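Local coordinates for type IV pilus secretin PilQ family protein (PDB 6W6M) that probably forms, as a ring of 14 subunits, the outer-membrane secretin channel of the type IV pilus required for natural competence in Vibrio cholerae, at residues Q322-I327 against I421-L426; L462-T467 against L480-D485; L476-S481 against V564-V569. One frame throughout, in Å; residues are numbered along the deposited sequence.

Contact 1: Q322-I327 against I421-L426; sequences QIEARI and ISSPRL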
ATOM      1  N   GLN A 322      -4.221  -3.633  56.002  1.00 68.38           N
ATOM      2  CA  GLN A 322      -5.255  -4.599  55.670  1.00 68.38           C
ATOM      3  C   GLN A 322      -6.518  -3.854  55.279  1.00 68.38           C
ATOM      4  O   GLN A 322      -7.025  -3.053  56.062  1.00 68.38           O
ATOM      5  CB  GLN A 322      -5.516  -5.506  56.865  1.00 68.38           C
ATOM      6  CG  GLN A 322      -6.579  -6.547  56.654  1.00 68.38           C
ATOM      7  CD  GLN A 322      -6.909  -7.275  57.930  1.00 68.38           C
ATOM      8  OE1 GLN A 322      -6.102  -7.309  58.861  1.00 68.38           O
ATOM      9  NE2 GLN A 322      -8.102  -7.852  57.992  1.00 68.38           N
ATOM     10  N   ILE A 323      -7.031  -4.114  54.080  1.00 63.35           N
ATOM     11  CA  ILE A 323      -8.179  -3.387  53.544  1.00 63.35           C
ATOM     12  C   ILE A 323      -9.326  -4.356  53.292  1.00 63.35           C
ATOM     13  O   ILE A 323      -9.127  -5.445  52.746  1.00 63.35           O
ATOM     14  CB  ILE A 323      -7.828  -2.605  52.257  1.00 63.35           C
ATOM     15  CG1 ILE A 323      -6.818  -1.501  52.551  1.00 63.35           C
ATOM     16  CG2 ILE A 323      -9.058  -1.970  51.652  1.00 63.35           C
ATOM     17  CD1 ILE A 323      -5.415  -1.854  52.195  1.00 63.35           C
ATOM     18  N   GLU A 324     -10.519  -3.987  53.744  1.00 61.72           N
ATOM     19  CA  GLU A 324     -11.683  -4.839  53.568  1.00 61.72           C
ATOM     20  C   GLU A 324     -12.920  -4.092  53.093  1.00 61.72           C
ATOM     21  O   GLU A 324     -13.437  -3.221  53.778  1.00 61.72           O
ATOM     22  CB  GLU A 324     -12.007  -5.586  54.859  1.00 61.72           C
ATOM     23  CG  GLU A 324     -13.172  -6.546  54.709  1.00 61.72           C
ATOM     24  CD  GLU A 324     -13.457  -7.319  55.974  1.00 61.72           C
ATOM     25  OE1 GLU A 324     -12.768  -7.077  56.984  1.00 61.72           O
ATOM     26  OE2 GLU A 324     -14.373  -8.166  55.957  1.00 61.72           O
ATOM     27  N   ALA A 325     -13.388  -4.460  51.910  1.00 57.07           N
ATOM     28  CA  ALA A 325     -14.578  -3.870  51.314  1.00 57.07           C
ATOM     29  C   ALA A 325     -15.802  -4.721  51.621  1.00 57.07           C
ATOM     30  O   ALA A 325     -15.703  -5.905  51.918  1.00 57.07           O
ATOM     31  CB  ALA A 325     -14.404  -3.701  49.804  1.00 57.07           C
ATOM     32  N   ARG A 326     -16.974  -4.099  51.557  1.00 58.79           N
ATOM     33  CA  ARG A 326     -18.211  -4.814  51.852  1.00 58.79           C
ATOM     34  C   ARG A 326     -19.347  -4.276  50.999  1.00 58.79           C
ATOM     35  O   ARG A 326     -19.694  -3.103  51.105  1.00 58.79           O
ATOM     36  CB  ARG A 326     -18.569  -4.696  53.328  1.00 58.79           C
ATOM     37  CG  ARG A 326     -19.467  -5.779  53.807  1.00 58.79           C
ATOM     38  CD  ARG A 326     -20.036  -5.460  55.152  1.00 58.79           C
ATOM     39  NE  ARG A 326     -20.686  -6.626  55.733  1.00 58.79           N
ATOM     40  CZ  ARG A 326     -21.809  -6.577  56.436  1.00 58.79           C
ATOM     41  NH1 ARG A 326     -22.414  -5.416  56.635  1.00 58.79           N
ATOM     42  NH2 ARG A 326     -22.337  -7.689  56.926  1.00 58.79           N
ATOM     43  N   ILE A 327     -19.942  -5.133  50.179  1.00 57.62           N
ATOM     44  CA  ILE A 327     -21.013  -4.749  49.274  1.00 57.62           C
ATOM     45  C   ILE A 327     -22.280  -5.447  49.733  1.00 57.62           C
ATOM     46  O   ILE A 327     -22.297  -6.676  49.856  1.00 57.62           O
ATOM     47  CB  ILE A 327     -20.688  -5.114  47.819  1.00 57.62           C
ATOM     48  CG1 ILE A 327     -19.506  -4.292  47.327  1.00 57.62           C
ATOM     49  CG2 ILE A 327     -21.883  -4.887  46.931  1.00 57.62           C
ATOM     50  CD1 ILE A 327     -18.957  -4.753  46.031  1.00 57.62           C
ATOM     51  N   ILE A 421     -24.603 -10.348  50.341  1.00 59.53           N
ATOM     52  CA  ILE A 421     -23.450  -9.736  50.993  1.00 59.53           C
ATOM     53  C   ILE A 421     -22.175 -10.310  50.394  1.00 59.53           C
ATOM     54  O   ILE A 421     -22.046 -11.528  50.265  1.00 59.53           O
ATOM     55  CB  ILE A 421     -23.459  -9.984  52.512  1.00 59.53           C
ATOM     56  CG1 ILE A 421     -24.632  -9.277  53.164  1.00 59.53           C
ATOM     57  CG2 ILE A 421     -22.166  -9.519  53.137  1.00 59.53           C
ATOM     58  CD1 ILE A 421     -24.845  -9.682  54.569  1.00 59.53           C
ATOM     59  N   SER A 422     -21.221  -9.446  50.054  1.00 58.36           N
ATOM     60  CA  SER A 422     -19.917  -9.935  49.618  1.00 58.36           C
ATOM     61  C   SER A 422     -18.821  -9.037  50.167  1.00 58.36           C
ATOM     62  O   SER A 422     -18.973  -7.823  50.181  1.00 58.36           O
ATOM     63  CB  SER A 422     -19.821 -10.019  48.091  1.00 58.36           C
ATOM     64  OG  SER A 422     -19.923  -8.753  47.488  1.00 58.36           O
ATOM     65  N   SER A 423     -17.724  -9.629  50.616  1.00 55.71           N
ATOM     66  CA  SER A 423     -16.635  -8.861  51.220  1.00 55.71           C
ATOM     67  C   SER A 423     -15.273  -9.451  50.884  1.00 55.71           C
ATOM     68  O   SER A 423     -14.868 -10.469  51.460  1.00 55.71           O
ATOM     69  CB  SER A 423     -16.817  -8.762  52.729  1.00 55.71           C
ATOM     70  OG  SER A 423     -16.738 -10.028  53.325  1.00 55.71           O
ATOM     71  N   PRO A 424     -14.525  -8.829  49.967  1.00 56.06           N
ATOM     72  CA  PRO A 424     -13.110  -9.196  49.785  1.00 56.06           C
ATOM     73  C   PRO A 424     -12.147  -8.493  50.741  1.00 56.06           C
ATOM     74  O   PRO A 424     -12.477  -7.447  51.290  1.00 56.06           O
ATOM     75  CB  PRO A 424     -12.847  -8.804  48.327  1.00 56.06           C
ATOM     76  CG  PRO A 424     -13.835  -7.769  48.027  1.00 56.06           C
ATOM     77  CD  PRO A 424     -15.045  -8.049  48.833  1.00 56.06           C
ATOM     78  N   ARG A 425     -10.958  -9.054  50.952  1.00 58.48           N
ATOM     79  CA  ARG A 425      -9.945  -8.463  51.819  1.00 58.48           C
ATOM     80  C   ARG A 425      -8.585  -8.574  51.157  1.00 58.48           C
ATOM     81  O   ARG A 425      -8.361  -9.423  50.301  1.00 58.48           O
ATOM     82  CB  ARG A 425      -9.849  -9.147  53.179  1.00 58.48           C
ATOM     83  CG  ARG A 425     -11.114  -9.591  53.776  1.00 58.48           C
ATOM     84  CD  ARG A 425     -10.899 -10.879  54.510  1.00 58.48           C
ATOM     85  NE  ARG A 425      -9.753 -10.808  55.393  1.00 58.48           N
ATOM     86  CZ  ARG A 425      -9.371 -11.805  56.177  1.00 58.48           C
ATOM     87  NH1 ARG A 425      -8.310 -11.675  56.958  1.00 58.48           N
ATOM     88  NH2 ARG A 425     -10.054 -12.936  56.179  1.00 58.48           N
ATOM     89  N   LEU A 426      -7.664  -7.737  51.612  1.00 60.71           N
ATOM     90  CA  LEU A 426      -6.292  -7.768  51.130  1.00 60.71           C
ATOM     91  C   LEU A 426      -5.373  -7.317  52.247  1.00 60.71           C
ATOM     92  O   LEU A 426      -5.779  -6.581  53.141  1.00 60.71           O
ATOM     93  CB  LEU A 426      -6.098  -6.847  49.926  1.00 60.71           C
ATOM     94  CG  LEU A 426      -6.799  -7.120  48.616  1.00 60.71           C
ATOM     95  CD1 LEU A 426      -6.528  -5.981  47.700  1.00 60.71           C
ATOM     96  CD2 LEU A 426      -6.277  -8.388  48.043  1.00 60.71           C
TER
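E324 and R425 lie side by side across two antiparallel strands, their side chains running out from the sheet in the same direction. They touch by their methylenes, E324 CG standing 3.8 Å from R425 CG. The glutamate carries its CG anti to the backbone N (chi1 -177°) and continues straight, whereas the arginine bends at chi2 and chi3. The charged ends make no contact: E324 OE1 and R425 NE are 5.1 Å apart, which would allow a modest electrostatic attraction at most. Q322, two residues before E324, also runs beside R425 in the same direction, with Q322 NE2 4.0 Å from R425 NH1 and the amide and guanidinium planes 37° apart.

Farther along, the extended R326 crosses I421 at a slant, R326 NH2 lying 4.0 Å from I421 CD1. On the opposite face the side chains are small or apolar, and S422 OG rests 3.7 Å from I327 CB. The backbone is stitched by paired bonds at I323 with L426 and at I327 with S422, where I327 N reaches S422 O at 2.9 Å. Midway, A325 N donates to P424 O at 3.2 Å; the proline has no N-H with which to answer, leaving a single bond there.

These strands belong to the wall of the secretin barrel. Strand 549-568 pairs with the other edge of 322-327, and I323 and I327 touch its side chains, while 421-426 continues the sheet into a strand of a neighbouring subunit. I327, S422 and L426 face strands 434-444, 456-471 and 475-493.

Contact 2: L462-T467 against L480-D485; sequences LSLKVT and LSVTQD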
ATOM      1  N   LEU A 462     -15.909  -9.903  40.442  1.00 55.89           N
ATOM      2  CA  LEU A 462     -16.019  -9.125  41.703  1.00 55.89           C
ATOM      3  C   LEU A 462     -14.609  -8.787  42.196  1.00 55.89           C
ATOM      4  O   LEU A 462     -13.905  -9.708  42.628  1.00 55.89           O
ATOM      5  CB  LEU A 462     -16.779  -9.969  42.731  1.00 30.00           C
ATOM      6  CG  LEU A 462     -16.553  -9.597  44.194  1.00 30.00           C
ATOM      7  CD1 LEU A 462     -17.419  -8.414  44.594  1.00 30.00           C
ATOM      8  CD2 LEU A 462     -16.829 -10.786  45.099  1.00 30.00           C
ATOM      9  N   SER A 463     -14.215  -7.514  42.112  1.00 55.31           N
ATOM     10  CA  SER A 463     -12.818  -7.155  42.269  1.00 55.31           C
ATOM     11  C   SER A 463     -12.618  -5.980  43.208  1.00 55.31           C
ATOM     12  O   SER A 463     -13.455  -5.079  43.301  1.00 55.31           O
ATOM     13  CB  SER A 463     -12.178  -6.825  40.931  1.00 55.31           C
ATOM     14  OG  SER A 463     -12.764  -5.687  40.346  1.00 55.31           O
ATOM     15  N   LEU A 464     -11.471  -6.001  43.883  1.00 54.55           N
ATOM     16  CA  LEU A 464     -10.987  -4.896  44.694  1.00 54.55           C
ATOM     17  C   LEU A 464      -9.586  -4.512  44.246  1.00 54.55           C
ATOM     18  O   LEU A 464      -8.716  -5.370  44.112  1.00 54.55           O
ATOM     19  CB  LEU A 464     -10.981  -5.260  46.174  1.00 54.55           C
ATOM     20  CG  LEU A 464     -10.431  -4.224  47.150  1.00 54.55           C
ATOM     21  CD1 LEU A 464     -11.261  -2.964  47.141  1.00 54.55           C
ATOM     22  CD2 LEU A 464     -10.356  -4.800  48.538  1.00 54.55           C
ATOM     23  N   LYS A 465      -9.374  -3.214  44.034  1.00 58.55           N
ATOM     24  CA  LYS A 465      -8.104  -2.673  43.563  1.00 58.55           C
ATOM     25  C   LYS A 465      -7.757  -1.461  44.408  1.00 58.55           C
ATOM     26  O   LYS A 465      -8.529  -0.497  44.432  1.00 58.55           O
ATOM     27  CB  LYS A 465      -8.220  -2.272  42.104  1.00 58.55           C
ATOM     28  CG  LYS A 465      -7.100  -2.713  41.237  1.00 58.55           C
ATOM     29  CD  LYS A 465      -7.491  -2.559  39.800  1.00 58.55           C
ATOM     30  CE  LYS A 465      -8.798  -3.264  39.543  1.00 58.55           C
ATOM     31  NZ  LYS A 465      -8.745  -4.688  39.969  1.00 58.55           N
ATOM     32  N   VAL A 466      -6.610  -1.475  45.087  1.00 62.03           N
ATOM     33  CA  VAL A 466      -6.349  -0.433  46.073  1.00 62.03           C
ATOM     34  C   VAL A 466      -4.875  -0.045  46.133  1.00 62.03           C
ATOM     35  O   VAL A 466      -3.976  -0.867  45.909  1.00 62.03           O
ATOM     36  CB  VAL A 466      -6.879  -0.859  47.466  1.00 62.03           C
ATOM     37  CG1 VAL A 466      -6.162  -2.085  47.971  1.00 62.03           C
ATOM     38  CG2 VAL A 466      -6.797   0.279  48.458  1.00 62.03           C
ATOM     39  N   THR A 467      -4.644   1.263  46.414  1.00 68.16           N
ATOM     40  CA  THR A 467      -3.340   1.806  46.814  1.00 68.16           C
ATOM     41  C   THR A 467      -3.470   2.661  48.074  1.00 68.16           C
ATOM     42  O   THR A 467      -4.177   3.679  48.071  1.00 68.16           O
ATOM     43  CB  THR A 467      -2.699   2.642  45.700  1.00 68.16           C
ATOM     44  OG1 THR A 467      -2.954   2.047  44.425  1.00 68.16           O
ATOM     45  CG2 THR A 467      -1.197   2.710  45.896  1.00 68.16           C
ATOM     46  N   LEU A 480      -9.253   4.001  45.535  1.00 63.08           N
ATOM     47  CA  LEU A 480     -10.136   2.810  45.658  1.00 63.08           C
ATOM     48  C   LEU A 480     -10.794   2.528  44.303  1.00 63.08           C
ATOM     49  O   LEU A 480     -11.304   3.479  43.688  1.00 63.08           O
ATOM     50  CB  LEU A 480     -11.200   3.095  46.722  1.00 30.00           C
ATOM     51  CG  LEU A 480     -10.677   3.278  48.144  1.00 30.00           C
ATOM     52  CD1 LEU A 480     -11.801   3.699  49.077  1.00 30.00           C
ATOM     53  CD2 LEU A 480     -10.018   2.004  48.645  1.00 30.00           C
ATOM     54  N   SER A 481     -10.787   1.265  43.870  1.00 57.57           N
ATOM     55  CA  SER A 481     -11.749   0.778  42.847  1.00 57.57           C
ATOM     56  C   SER A 481     -12.420  -0.505  43.345  1.00 57.57           C
ATOM     57  O   SER A 481     -11.696  -1.450  43.684  1.00 57.57           O
ATOM     58  CB  SER A 481     -11.059   0.551  41.529  1.00 57.57           C
ATOM     59  OG  SER A 481     -11.611   1.382  40.523  1.00 57.57           O
ATOM     60  N   VAL A 482     -13.753  -0.527  43.384  1.00 54.24           N
ATOM     61  CA  VAL A 482     -14.489  -1.762  43.805  1.00 54.24           C
ATOM     62  C   VAL A 482     -15.584  -2.076  42.777  1.00 54.24           C
ATOM     63  O   VAL A 482     -16.436  -1.200  42.559  1.00 54.24           O
ATOM     64  CB  VAL A 482     -15.107  -1.577  45.205  1.00 54.24           C
ATOM     65  CG1 VAL A 482     -15.879  -2.805  45.656  1.00 54.24           C
ATOM     66  CG2 VAL A 482     -14.069  -1.179  46.241  1.00 54.24           C
ATOM     67  N   THR A 483     -15.567  -3.267  42.156  1.00 55.82           N
ATOM     68  CA  THR A 483     -16.575  -3.587  41.151  1.00 55.82           C
ATOM     69  C   THR A 483     -17.218  -4.936  41.431  1.00 55.82           C
ATOM     70  O   THR A 483     -16.650  -5.787  42.111  1.00 55.82           O
ATOM     71  CB  THR A 483     -16.014  -3.615  39.711  1.00 55.82           C
ATOM     72  OG1 THR A 483     -15.473  -4.905  39.419  1.00 55.82           O
ATOM     73  CG2 THR A 483     -14.940  -2.578  39.502  1.00 55.82           C
ATOM     74  N   GLN A 484     -18.400  -5.126  40.850  1.00 59.75           N
ATOM     75  CA  GLN A 484     -19.113  -6.399  40.908  1.00 59.75           C
ATOM     76  C   GLN A 484     -19.925  -6.588  39.633  1.00 59.75           C
ATOM     77  O   GLN A 484     -21.070  -6.147  39.571  1.00 59.75           O
ATOM     78  CB  GLN A 484     -20.022  -6.440  42.119  1.00 59.75           C
ATOM     79  CG  GLN A 484     -20.581  -7.792  42.386  1.00 59.75           C
ATOM     80  CD  GLN A 484     -21.522  -7.796  43.541  1.00 59.75           C
ATOM     81  OE1 GLN A 484     -21.674  -8.799  44.216  1.00 59.75           O
ATOM     82  NE2 GLN A 484     -22.164  -6.671  43.779  1.00 59.75           N
ATOM     83  N   ASP A 485     -19.368  -7.273  38.641  1.00 63.30           N
ATOM     84  CA  ASP A 485     -20.019  -7.481  37.352  1.00 63.30           C
ATOM     85  C   ASP A 485     -20.408  -8.943  37.172  1.00 63.30           C
ATOM     86  O   ASP A 485     -19.879  -9.837  37.824  1.00 63.30           O
ATOM     87  CB  ASP A 485     -19.117  -7.053  36.200  1.00 63.30           C
ATOM     88  CG  ASP A 485     -18.430  -5.745  36.455  1.00 63.30           C
ATOM     89  OD1 ASP A 485     -19.039  -4.849  37.062  1.00 63.30           O
ATOM     90  OD2 ASP A 485     -17.262  -5.611  36.046  1.00 63.30           O
TER
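L464 and V482 direct their side chains the same way from a beta hairpin, and their methyls meet with L464 CD1 3.4 Å from V482 CG2. This is the middle of an apolar row that makes up the close-packed face of the contact. To one side of it V466 CG2 lies 3.7 Å from L480 CD2, and to the other L462 lays CD1 alongside the aliphatic part of Q484, 3.9 Å from its CG. L462 and L464 both hold CG anti to the backbone N, in L464 at a chi1 of 177°, and the ends of these side chains bring CD1 over toward the partner strand.

The reverse face is polar; S463 is still buried there, and the face opens toward K465. S463 and T483 each place their hydroxyl between the backbone N and the carbonyl carbon, and S463 OG and T483 OG1 share a hydrogen bond of 3.0 Å in which either may donate. The next pair is looser: K465 and S481 approach by their CB atoms at 4.0 Å, after which the lysine chain bends at chi3 and chi4 and leads away, exposed to solvent. Beneath both polar pairs the backbones are doubly bonded, as in S481 N to K465 O at 2.9 Å and K465 N to S481 O.

As in other secretins, such hairpins build the inner sheet taken to be the gate of the channel. Strand 434-444 flanks 462-467, bonding to L462, L464 and V466, while strand 496-513 flanks 480-485, with a backbone hydrogen bond between T508 and L480. The apolar face lies on strands 320-347 and 404-429, with L462 also touching Q525 of a neighbouring subunit.

Contact 3: L476-S481 against V564-V569; sequences LVLDLS and VTPKVV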
ATOM      1  N   LEU A 476      -5.536   7.144  56.996  1.00 75.24           N
ATOM      2  CA  LEU A 476      -5.193   6.578  55.702  1.00 75.24           C
ATOM      3  C   LEU A 476      -5.829   7.383  54.580  1.00 75.24           C
ATOM      4  O   LEU A 476      -6.954   7.870  54.706  1.00 75.24           O
ATOM      5  CB  LEU A 476      -5.668   5.128  55.585  1.00 75.24           C
ATOM      6  CG  LEU A 476      -4.977   3.928  56.228  1.00 75.24           C
ATOM      7  CD1 LEU A 476      -3.543   3.862  55.814  1.00 75.24           C
ATOM      8  CD2 LEU A 476      -5.115   3.924  57.725  1.00 75.24           C
ATOM      9  N   VAL A 477      -5.107   7.504  53.474  1.00 71.64           N
ATOM     10  CA  VAL A 477      -5.642   8.023  52.221  1.00 71.64           C
ATOM     11  C   VAL A 477      -5.690   6.837  51.270  1.00 71.64           C
ATOM     12  O   VAL A 477      -4.659   6.224  50.986  1.00 71.64           O
ATOM     13  CB  VAL A 477      -4.797   9.164  51.643  1.00 71.64           C
ATOM     14  CG1 VAL A 477      -5.330   9.571  50.295  1.00 71.64           C
ATOM     15  CG2 VAL A 477      -4.777  10.342  52.573  1.00 71.64           C
ATOM     16  N   LEU A 478      -6.877   6.500  50.776  1.00 69.35           N
ATOM     17  CA  LEU A 478      -7.057   5.325  49.932  1.00 69.35           C
ATOM     18  C   LEU A 478      -7.473   5.724  48.525  1.00 69.35           C
ATOM     19  O   LEU A 478      -8.438   6.476  48.357  1.00 69.35           O
ATOM     20  CB  LEU A 478      -8.102   4.386  50.532  1.00 69.35           C
ATOM     21  CG  LEU A 478      -7.819   3.705  51.872  1.00 69.35           C
ATOM     22  CD1 LEU A 478      -9.032   2.954  52.330  1.00 69.35           C
ATOM     23  CD2 LEU A 478      -6.640   2.776  51.794  1.00 69.35           C
ATOM     24  N   ASP A 479      -6.760   5.202  47.523  1.00 70.10           N
ATOM     25  CA  ASP A 479      -7.222   5.250  46.107  1.00 70.10           C
ATOM     26  C   ASP A 479      -7.936   3.941  45.753  1.00 70.10           C
ATOM     27  O   ASP A 479      -7.256   2.906  45.670  1.00 70.10           O
ATOM     28  CB  ASP A 479      -6.053   5.488  45.148  1.00 70.10           C
ATOM     29  CG  ASP A 479      -5.564   6.926  45.125  1.00 70.10           C
ATOM     30  OD1 ASP A 479      -6.336   7.814  45.535  1.00 70.10           O
ATOM     31  OD2 ASP A 479      -4.414   7.143  44.696  1.00 70.10           O
ATOM     32  N   LEU A 480      -9.253   4.001  45.535  1.00 63.08           N
ATOM     33  CA  LEU A 480     -10.136   2.810  45.658  1.00 63.08           C
ATOM     34  C   LEU A 480     -10.794   2.528  44.303  1.00 63.08           C
ATOM     35  O   LEU A 480     -11.304   3.479  43.688  1.00 63.08           O
ATOM     36  CB  LEU A 480     -11.200   3.095  46.722  1.00 30.00           C
ATOM     37  CG  LEU A 480     -10.677   3.278  48.144  1.00 30.00           C
ATOM     38  CD1 LEU A 480     -11.801   3.699  49.077  1.00 30.00           C
ATOM     39  CD2 LEU A 480     -10.018   2.004  48.645  1.00 30.00           C
ATOM     40  N   SER A 481     -10.787   1.265  43.870  1.00 57.57           N
ATOM     41  CA  SER A 481     -11.749   0.778  42.847  1.00 57.57           C
ATOM     42  C   SER A 481     -12.420  -0.505  43.345  1.00 57.57           C
ATOM     43  O   SER A 481     -11.696  -1.450  43.684  1.00 57.57           O
ATOM     44  CB  SER A 481     -11.059   0.551  41.529  1.00 57.57           C
ATOM     45  OG  SER A 481     -11.611   1.382  40.523  1.00 57.57           O
ATOM     46  N   VAL A 564     -16.045   0.356  53.485  1.00 63.08           N
ATOM     47  CA  VAL A 564     -14.626   0.021  53.498  1.00 63.08           C
ATOM     48  C   VAL A 564     -14.075   0.287  54.888  1.00 63.08           C
ATOM     49  O   VAL A 564     -14.520   1.197  55.586  1.00 63.08           O
ATOM     50  CB  VAL A 564     -13.837   0.794  52.416  1.00 63.08           C
ATOM     51  CG1 VAL A 564     -13.878   2.274  52.652  1.00 63.08           C
ATOM     52  CG2 VAL A 564     -12.415   0.325  52.374  1.00 63.08           C
ATOM     53  N   THR A 565     -13.109  -0.532  55.300  1.00 68.54           N
ATOM     54  CA  THR A 565     -12.454  -0.369  56.595  1.00 68.54           C
ATOM     55  C   THR A 565     -10.993  -0.804  56.543  1.00 68.54           C
ATOM     56  O   THR A 565     -10.701  -1.985  56.346  1.00 68.54           O
ATOM     57  CB  THR A 565     -13.203  -1.138  57.685  1.00 68.54           C
ATOM     58  OG1 THR A 565     -12.436  -1.144  58.890  1.00 68.54           O
ATOM     59  CG2 THR A 565     -13.481  -2.548  57.266  1.00 68.54           C
ATOM     60  N   PRO A 566     -10.054   0.118  56.704  1.00 73.24           N
ATOM     61  CA  PRO A 566      -8.636  -0.238  56.724  1.00 73.24           C
ATOM     62  C   PRO A 566      -8.127  -0.465  58.144  1.00 73.24           C
ATOM     63  O   PRO A 566      -8.837  -0.269  59.126  1.00 73.24           O
ATOM     64  CB  PRO A 566      -7.982   0.991  56.098  1.00 73.24           C
ATOM     65  CG  PRO A 566      -8.834   2.094  56.549  1.00 73.24           C
ATOM     66  CD  PRO A 566     -10.239   1.574  56.669  1.00 73.24           C
ATOM     67  N   LYS A 567      -6.902  -0.980  58.231  1.00 76.13           N
ATOM     68  CA  LYS A 567      -6.255  -1.298  59.505  1.00 76.13           C
ATOM     69  C   LYS A 567      -4.752  -1.480  59.318  1.00 76.13           C
ATOM     70  O   LYS A 567      -4.315  -2.129  58.373  1.00 76.13           O
ATOM     71  CB  LYS A 567      -6.837  -2.589  60.089  1.00 76.13           C
ATOM     72  CG  LYS A 567      -6.482  -2.840  61.542  1.00 76.13           C
ATOM     73  CD  LYS A 567      -6.998  -1.724  62.433  1.00 76.13           C
ATOM     74  CE  LYS A 567      -6.721  -2.013  63.899  1.00 76.13           C
ATOM     75  NZ  LYS A 567      -7.168  -0.893  64.773  1.00 76.13           N
ATOM     76  N   VAL A 568      -3.965  -0.914  60.226  1.00 77.77           N
ATOM     77  CA  VAL A 568      -2.512  -1.024  60.165  1.00 77.77           C
ATOM     78  C   VAL A 568      -2.093  -2.223  60.995  1.00 77.77           C
ATOM     79  O   VAL A 568      -2.450  -2.327  62.173  1.00 77.77           O
ATOM     80  CB  VAL A 568      -1.822   0.255  60.657  1.00 77.77           C
ATOM     81  CG1 VAL A 568      -0.330   0.057  60.694  1.00 77.77           C
ATOM     82  CG2 VAL A 568      -2.170   1.416  59.759  1.00 77.77           C
ATOM     83  N   VAL A 569      -1.347  -3.135  60.380  1.00 81.43           N
ATOM     84  CA  VAL A 569      -0.902  -4.337  61.074  1.00 81.43           C
ATOM     85  C   VAL A 569       0.233  -3.964  62.018  1.00 81.43           C
ATOM     86  O   VAL A 569       1.311  -3.547  61.583  1.00 81.43           O
ATOM     87  CB  VAL A 569      -0.471  -5.414  60.075  1.00 81.43           C
ATOM     88  CG1 VAL A 569       0.100  -6.600  60.800  1.00 81.43           C
ATOM     89  CG2 VAL A 569      -1.642  -5.833  59.215  1.00 81.43           C
TER
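V564, which packs against L478 and L480, has its carbonyl O hydrogen-bonded by T517 OG1, from the residue just before strand 518-534, which pairs with 549-568. Toward 476-481 there is no polar link at all, for this is a face-to-face beta-sheet packing: the four-stranded inner sheet, which by analogy with other secretins probably forms the gate, lies against the barrel-wall sheet. The segment axes come no closer than 9.2 Å and run at 128° to each other, a separation filled by side chains.

L476, L478 and L480 point from one strand, V564 and P566 from the other. In the middle, L478 holds CD1 anti to CA (chi2 174°), which carries that methyl out to two partners, V564 CG2 at 4.3 Å and the ring carbon P566 CG at the same distance. L476 covers another part of the proline, its CG lying 4.2 Å from P566 CB, and reaches with CD2 to V568 CG2. Because all these meetings are between carbons, the contact is purely hydrophobic.

V512 of strand 496-513 joins this core on P566, and L520 of strand 518-534 touches both L480 and V564. D479, on the reverse face of its strand, packs on K263 of a neighbouring subunit. The contact finishes at L480, where CD1 stands 4.4 Å from V564 CG1, the second methyl of the same valine.

How the contacts relate
After the N-terminal helices and strands, the chain enters the barrel wall on strand 320-347, and contact 1 closes a 93-residue excursion when the chain comes back antiparallel along 421-426. The chain then enters the inner sheet, where contact 2 closes a short hairpin. Contact 3 starts on that hairpin's second strand, sharing L480 and S481 with contact 2, and closes an 82-residue loop at the last strand, 549-568. Contact 1 nests with neither of the others. It meets contact 2, with I327 CD1 3.7 Å from V482 CG1, and its 322-327 strand lies beside 564-569 of contact 3. Together the contacts tie the barrel wall to the inner sheet.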